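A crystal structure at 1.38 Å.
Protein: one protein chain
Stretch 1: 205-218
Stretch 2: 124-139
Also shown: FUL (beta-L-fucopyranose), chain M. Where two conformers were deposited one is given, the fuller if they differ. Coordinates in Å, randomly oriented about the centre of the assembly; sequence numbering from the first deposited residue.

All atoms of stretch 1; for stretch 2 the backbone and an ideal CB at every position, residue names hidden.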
# COMPACT_ATOMS: atom_id res chain seq x y z
N GLN A 205 -25.93 -4.79 8.10
CA GLN A 205 -25.99 -6.20 7.79
C GLN A 205 -25.51 -6.48 6.36
O GLN A 205 -24.79 -7.48 6.15
CB GLN A 205 -27.43 -6.74 8.00
CG GLN A 205 -27.57 -8.22 7.71
CD GLN A 205 -26.89 -9.08 8.77
OE1 GLN A 205 -27.20 -8.96 9.96
NE2 GLN A 205 -25.97 -9.94 8.37
N LEU A 206 -25.92 -5.65 5.42
CA LEU A 206 -25.54 -5.79 4.02
C LEU A 206 -24.03 -5.60 3.86
O LEU A 206 -23.41 -6.28 3.01
CB LEU A 206 -26.34 -4.81 3.15
CG LEU A 206 -26.07 -4.87 1.65
CD1 LEU A 206 -26.45 -6.24 1.08
CD2 LEU A 206 -26.85 -3.78 0.92
N TRP A 207 -23.41 -4.73 4.65
CA TRP A 207 -21.95 -4.54 4.57
C TRP A 207 -21.25 -5.86 4.82
O TRP A 207 -20.34 -6.27 4.08
CB TRP A 207 -21.51 -3.48 5.58
CG TRP A 207 -20.01 -3.25 5.61
CD1 TRP A 207 -19.30 -2.36 4.87
CD2 TRP A 207 -19.07 -3.93 6.45
NE1 TRP A 207 -17.95 -2.47 5.18
CE2 TRP A 207 -17.78 -3.43 6.13
CE3 TRP A 207 -19.19 -4.93 7.42
CZ2 TRP A 207 -16.63 -3.87 6.79
CZ3 TRP A 207 -18.05 -5.38 8.06
CH2 TRP A 207 -16.77 -4.85 7.73
N PHE A 208 -21.67 -6.53 5.89
CA PHE A 208 -21.14 -7.84 6.24
C PHE A 208 -21.51 -8.91 5.21
O PHE A 208 -20.63 -9.68 4.77
CB PHE A 208 -21.62 -8.29 7.63
CG PHE A 208 -21.30 -9.72 7.92
CD1 PHE A 208 -20.07 -10.07 8.45
CD2 PHE A 208 -22.19 -10.73 7.64
CE1 PHE A 208 -19.75 -11.40 8.69
CE2 PHE A 208 -21.86 -12.05 7.88
CZ PHE A 208 -20.63 -12.38 8.41
N ASP A 209 -22.77 -8.94 4.80
CA ASP A 209 -23.22 -9.99 3.88
C ASP A 209 -22.48 -9.90 2.54
O ASP A 209 -22.17 -10.91 1.91
CB ASP A 209 -24.73 -9.91 3.63
CG ASP A 209 -25.56 -10.33 4.83
OD1 ASP A 209 -25.03 -10.97 5.74
OD2 ASP A 209 -26.77 -10.03 4.81
N LYS A 210 -22.20 -8.68 2.08
CA LYS A 210 -21.42 -8.49 0.85
C LYS A 210 -20.01 -9.08 1.01
O LYS A 210 -19.52 -9.83 0.13
CB LYS A 210 -21.36 -7.01 0.49
CG LYS A 210 -22.62 -6.47 -0.16
CD LYS A 210 -22.61 -4.95 -0.23
CE LYS A 210 -23.72 -4.41 -1.11
NZ LYS A 210 -23.57 -2.93 -1.24
N HIS A 211 -19.32 -8.72 2.10
CA HIS A 211 -18.01 -9.32 2.36
C HIS A 211 -18.05 -10.84 2.42
O HIS A 211 -17.23 -11.51 1.81
CB HIS A 211 -17.46 -8.86 3.71
CG HIS A 211 -16.63 -7.62 3.68
ND1 HIS A 211 -15.68 -7.39 2.72
CD2 HIS A 211 -16.56 -6.59 4.56
CE1 HIS A 211 -15.05 -6.26 3.00
NE2 HIS A 211 -15.57 -5.76 4.12
N ARG A 212 -19.00 -11.38 3.17
CA ARG A 212 -19.11 -12.82 3.36
C ARG A 212 -19.32 -13.57 2.04
O ARG A 212 -18.66 -14.58 1.77
CB ARG A 212 -20.26 -13.13 4.33
CG ARG A 212 -20.67 -14.60 4.33
CD ARG A 212 -21.49 -14.98 5.55
NE ARG A 212 -22.71 -14.20 5.61
CZ ARG A 212 -23.69 -14.40 6.47
NH1 ARG A 212 -24.76 -13.62 6.43
NH2 ARG A 212 -23.61 -15.36 7.38
N GLU A 213 -20.23 -13.06 1.23
CA GLU A 213 -20.59 -13.68 -0.04
C GLU A 213 -19.39 -13.61 -0.98
O GLU A 213 -19.00 -14.60 -1.62
CB GLU A 213 -21.80 -12.99 -0.65
CG GLU A 213 -22.38 -13.67 -1.89
CD GLU A 213 -23.54 -12.87 -2.42
OE1 GLU A 213 -23.28 -11.71 -2.82
OE2 GLU A 213 -24.72 -13.31 -2.33
N MET A 214 -18.77 -12.43 -1.07
CA MET A 214 -17.63 -12.25 -1.95
C MET A 214 -16.49 -13.17 -1.52
O MET A 214 -15.84 -13.81 -2.36
CB MET A 214 -17.17 -10.77 -1.97
CG MET A 214 -15.84 -10.51 -2.74
SD MET A 214 -14.35 -10.91 -1.80
CE MET A 214 -14.42 -9.64 -0.54
N LEU A 215 -16.21 -13.26 -0.23
CA LEU A 215 -14.99 -13.95 0.17
C LEU A 215 -15.15 -15.48 0.09
O LEU A 215 -14.17 -16.18 -0.20
CB LEU A 215 -14.48 -13.45 1.52
CG LEU A 215 -15.19 -13.86 2.82
CD1 LEU A 215 -14.71 -15.24 3.30
CD2 LEU A 215 -15.01 -12.82 3.92
N ASP A 216 -16.36 -15.97 0.30
CA ASP A 216 -16.63 -17.39 0.07
C ASP A 216 -16.60 -17.72 -1.43
O ASP A 216 -16.26 -18.84 -1.82
CB ASP A 216 -17.98 -17.80 0.68
CG ASP A 216 -17.96 -17.93 2.21
OD1 ASP A 216 -16.90 -18.19 2.81
OD2 ASP A 216 -19.06 -17.82 2.78
N HIS A 217 -16.91 -16.73 -2.27
CA HIS A 217 -16.99 -16.92 -3.73
C HIS A 217 -15.62 -17.00 -4.39
O HIS A 217 -15.42 -17.79 -5.30
CB HIS A 217 -17.78 -15.73 -4.31
CG HIS A 217 -18.17 -15.86 -5.75
ND1 HIS A 217 -18.91 -16.92 -6.24
CD2 HIS A 217 -18.05 -14.98 -6.78
CE1 HIS A 217 -19.17 -16.71 -7.52
NE2 HIS A 217 -18.66 -15.54 -7.87
N VAL A 218 -14.66 -16.20 -3.93
CA VAL A 218 -13.35 -16.14 -4.58
C VAL A 218 -12.14 -16.40 -3.67
O VAL A 218 -11.01 -16.45 -4.15
CB VAL A 218 -13.13 -14.83 -5.40
CG1 VAL A 218 -14.20 -14.69 -6.44
CG2 VAL A 218 -13.03 -13.57 -4.50
N UNK A 124 -13.82 -4.89 -6.27
CA UNK A 124 -15.01 -5.72 -6.43
C UNK A 124 -16.28 -4.91 -6.19
O UNK A 124 -17.34 -5.22 -6.77
CB UNK A 124 -14.96 -6.91 -5.47
N UNK A 125 -16.21 -3.90 -5.31
CA UNK A 125 -17.34 -2.99 -5.10
C UNK A 125 -16.74 -1.69 -4.58
O UNK A 125 -16.04 -1.72 -3.56
CB UNK A 125 -18.38 -3.57 -4.13
N UNK A 126 -17.00 -0.59 -5.28
CA UNK A 126 -16.54 0.71 -4.82
C UNK A 126 -17.61 1.32 -3.89
O UNK A 126 -18.26 0.59 -3.17
CB UNK A 126 -16.25 1.63 -6.01
N UNK A 127 -17.77 2.66 -3.87
CA UNK A 127 -18.76 3.32 -3.02
C UNK A 127 -20.16 3.38 -3.65
O UNK A 127 -21.10 3.78 -2.97
CB UNK A 127 -18.29 4.74 -2.70
N UNK A 128 -20.28 2.98 -4.92
CA UNK A 128 -21.46 3.23 -5.75
C UNK A 128 -22.52 2.14 -5.70
O UNK A 128 -23.47 2.17 -6.49
CB UNK A 128 -21.02 3.42 -7.20
N UNK A 129 -22.38 1.17 -4.80
CA UNK A 129 -23.43 0.19 -4.57
C UNK A 129 -23.56 -0.98 -5.54
O UNK A 129 -24.52 -1.77 -5.43
CB UNK A 129 -24.77 0.93 -4.56
N UNK A 130 -22.61 -1.09 -6.46
CA UNK A 130 -22.64 -2.10 -7.54
C UNK A 130 -21.61 -3.18 -7.20
O UNK A 130 -20.40 -2.92 -7.21
CB UNK A 130 -22.35 -1.47 -8.90
N UNK A 131 -22.10 -4.37 -6.85
CA UNK A 131 -21.23 -5.50 -6.51
C UNK A 131 -20.84 -6.21 -7.80
O UNK A 131 -21.73 -6.59 -8.52
CB UNK A 131 -21.92 -6.46 -5.54
N UNK A 132 -19.56 -6.40 -8.09
CA UNK A 132 -19.17 -6.91 -9.41
C UNK A 132 -18.95 -8.42 -9.47
O UNK A 132 -18.39 -8.93 -10.47
CB UNK A 132 -17.89 -6.21 -9.86
N UNK A 133 -19.46 -9.14 -8.48
CA UNK A 133 -19.56 -10.62 -8.53
C UNK A 133 -21.05 -11.00 -8.69
O UNK A 133 -21.94 -10.15 -8.64
CB UNK A 133 -18.97 -11.26 -7.27
N UNK A 134 -21.31 -12.29 -8.91
CA UNK A 134 -22.67 -12.81 -9.00
C UNK A 134 -23.24 -12.84 -7.60
O UNK A 134 -22.98 -13.78 -6.84
CB UNK A 134 -22.71 -14.20 -9.64
N UNK A 135 -23.99 -11.81 -7.23
CA UNK A 135 -24.43 -11.61 -5.85
C UNK A 135 -25.91 -11.91 -5.66
O UNK A 135 -26.76 -11.42 -6.43
CB UNK A 135 -24.14 -10.17 -5.41
N UNK A 136 -26.22 -12.73 -4.66
CA UNK A 136 -27.60 -12.96 -4.23
C UNK A 136 -28.05 -11.84 -3.30
O UNK A 136 -29.20 -11.43 -3.33
CB UNK A 136 -27.73 -14.32 -3.54
N UNK A 137 -27.13 -11.32 -2.48
CA UNK A 137 -27.55 -10.30 -1.52
C UNK A 137 -27.70 -8.91 -2.14
O UNK A 137 -28.38 -8.05 -1.57
CB UNK A 137 -26.54 -10.24 -0.37
N UNK A 138 -27.10 -8.70 -3.32
CA UNK A 138 -27.22 -7.42 -4.01
C UNK A 138 -27.49 -7.64 -5.49
O UNK A 138 -26.61 -8.05 -6.25
CB UNK A 138 -25.95 -6.58 -3.82
N UNK A 139 -28.72 -7.36 -5.91
CA UNK A 139 -29.13 -7.50 -7.31
C UNK A 139 -28.43 -6.53 -8.26
O UNK A 139 -28.42 -6.74 -9.50
CB UNK A 139 -30.64 -7.30 -7.42
C1 FUL M . -10.43 6.60 -1.45
C2 FUL M . -11.66 6.49 -2.32
O2 FUL M . -12.67 7.45 -1.96
C3 FUL M . -11.19 6.72 -3.73
O3 FUL M . -12.31 6.71 -4.59
C4 FUL M . -10.22 5.62 -4.07
O4 FUL M . -10.90 4.37 -4.06
C5 FUL M . -9.08 5.63 -3.06
C6 FUL M . -8.09 4.51 -3.28
O5 FUL M . -9.54 5.54 -1.72
O1 FUL M . -10.82 6.47 -0.11

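Position 124 directs its CB toward the helix, 4.6 Å from M214 CG, so a small or modest apolar side chain would suit; it is A124.

At 125 the CB also points toward the helix, yet nothing there lies within 5.5 Å. K210 extends its chain this way, and its ammonium invites an acid long enough to reach it. The residue is E125, its OE2 2.6 Å from K210 NZ in a salt bridge.

Positions 126 to 128 are out of reach of the helix. The sugar lies beside the first two, where polar side chains could meet its hydroxyls: H126 NE2 hydrogen-bonds FUL O4 at 2.9 Å, and H127 NE2 bonds FUL O2 at 2.9 Å. 128 is D128.

At 129 a phi of 80° favours glycine, and G129 it is; a water links its O to K210 NZ. Position 130 points away and leaves the choice open (F130).

The CB of 131 points toward the helix, 5.2 Å from K210 CE. Small polar or apolar groups would fit. S131 uses OG to donate to E125 OE1 at 2.7 Å. Position 132, out of reach, is M132.

Position 133 faces the helix with its CB 3.9 Å from H217 CD2. M214 offers an apolar surface and E213 a carboxylate, so a large side chain with a donor would use both. W133 does: M214 CB sits over its six-membered ring in a CH-pi contact, 3.8 Å from the centroid, while W133 NE1 donates to E213 OE1 at 2.8 Å.

At 134 the CB points sideways near H217, and many polar residues would do; D134 makes little contact.

The ideal CB of 135 is only 3.1 Å from E213 OE1, which argues for something small, preferably a donor. S135 OG gives E213 OE1 a 2.6 Å hydrogen bond and accepts one from the backbone N of 138.

At 136 the CB points sideways and the backbone N is free to donate to E213 OE2, so the side chain could vary widely; it is K136, whose N donates to E213 OE2 at 2.8 Å.

Position 137 points toward L206, D209 and E213, asking for a compact apolar group. V137 CG2 lies 4.0 Å from L206 CD1, and V137 N donates to E213 OE2 at 3.1 Å.

The CB of 138 is 4.1 Å from K210 CE; a medium polar or apolar residue could fit. N138 ND2 turns to its own loop, donating to G129 O at 2.9 Å and S131 OG at 2.8 Å. Position 139, out of reach, is E139.

Stretch 2 (124-139) AEHHDGFSMWDSKVNE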
# COMPACT_ATOMS: atom_id res chain seq x y z
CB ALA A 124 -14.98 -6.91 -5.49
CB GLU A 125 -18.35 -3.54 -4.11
CG GLU A 125 -19.50 -2.55 -3.90
CD GLU A 125 -20.69 -3.09 -3.15
OE1 GLU A 125 -20.79 -4.30 -2.94
OE2 GLU A 125 -21.53 -2.24 -2.74
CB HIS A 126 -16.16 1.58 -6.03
CG HIS A 126 -15.27 2.71 -5.68
ND1 HIS A 126 -15.75 4.00 -5.57
CD2 HIS A 126 -13.96 2.76 -5.33
CE1 HIS A 126 -14.75 4.80 -5.21
NE2 HIS A 126 -13.66 4.07 -5.05
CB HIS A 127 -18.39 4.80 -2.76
CG HIS A 127 -17.04 5.07 -2.14
ND1 HIS A 127 -16.48 4.34 -1.11
CD2 HIS A 127 -16.17 6.08 -2.41
CE1 HIS A 127 -15.33 4.91 -0.77
NE2 HIS A 127 -15.11 5.95 -1.55
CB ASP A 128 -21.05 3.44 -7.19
CG ASP A 128 -20.50 2.18 -7.86
OD1 ASP A 128 -20.02 1.28 -7.13
OD2 ASP A 128 -20.56 2.10 -9.11
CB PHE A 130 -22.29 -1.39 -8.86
CG PHE A 130 -22.45 -2.23 -10.12
CD1 PHE A 130 -23.69 -2.76 -10.46
CD2 PHE A 130 -21.38 -2.44 -10.99
CE1 PHE A 130 -23.86 -3.51 -11.64
CE2 PHE A 130 -21.57 -3.17 -12.17
CZ PHE A 130 -22.79 -3.69 -12.49
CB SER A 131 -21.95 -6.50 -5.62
OG SER A 131 -22.42 -5.89 -4.42
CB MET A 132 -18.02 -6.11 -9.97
CG MET A 132 -18.55 -4.76 -10.49
SD MET A 132 -17.29 -3.72 -11.25
CE MET A 132 -16.51 -3.03 -9.77
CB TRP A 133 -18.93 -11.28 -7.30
CG TRP A 133 -19.60 -10.94 -6.01
CD1 TRP A 133 -20.53 -11.70 -5.36
CD2 TRP A 133 -19.42 -9.75 -5.21
NE1 TRP A 133 -20.94 -11.06 -4.22
CE2 TRP A 133 -20.29 -9.86 -4.11
CE3 TRP A 133 -18.63 -8.59 -5.34
CZ2 TRP A 133 -20.38 -8.87 -3.12
CZ3 TRP A 133 -18.73 -7.60 -4.37
CH2 TRP A 133 -19.59 -7.76 -3.27
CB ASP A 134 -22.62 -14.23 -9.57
CG ASP A 134 -23.98 -14.74 -9.95
OD1 ASP A 134 -24.98 -14.09 -9.60
OD2 ASP A 134 -24.05 -15.80 -10.61
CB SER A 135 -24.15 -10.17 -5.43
OG SER A 135 -24.65 -9.88 -4.15
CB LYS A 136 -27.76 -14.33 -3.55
CG LYS A 136 -27.42 -15.48 -4.51
CD LYS A 136 -27.41 -16.84 -3.84
CE LYS A 136 -26.81 -17.90 -4.78
NZ LYS A 136 -25.42 -17.56 -5.22
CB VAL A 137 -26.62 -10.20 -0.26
CG1 VAL A 137 -26.54 -11.55 0.47
CG2 VAL A 137 -25.25 -9.72 -0.60
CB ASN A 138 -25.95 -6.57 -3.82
CG ASN A 138 -26.04 -5.25 -4.53
OD1 ASN A 138 -27.15 -4.79 -4.88
ND2 ASN A 138 -24.91 -4.60 -4.73
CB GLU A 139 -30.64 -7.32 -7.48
CG GLU A 139 -31.22 -5.93 -7.06
CD GLU A 139 -31.58 -5.81 -5.60
OE1 GLU A 139 -31.09 -6.57 -4.74
OE2 GLU A 139 -32.40 -4.90 -5.32
O HOH W 1 -25.67 -1.86 -2.80
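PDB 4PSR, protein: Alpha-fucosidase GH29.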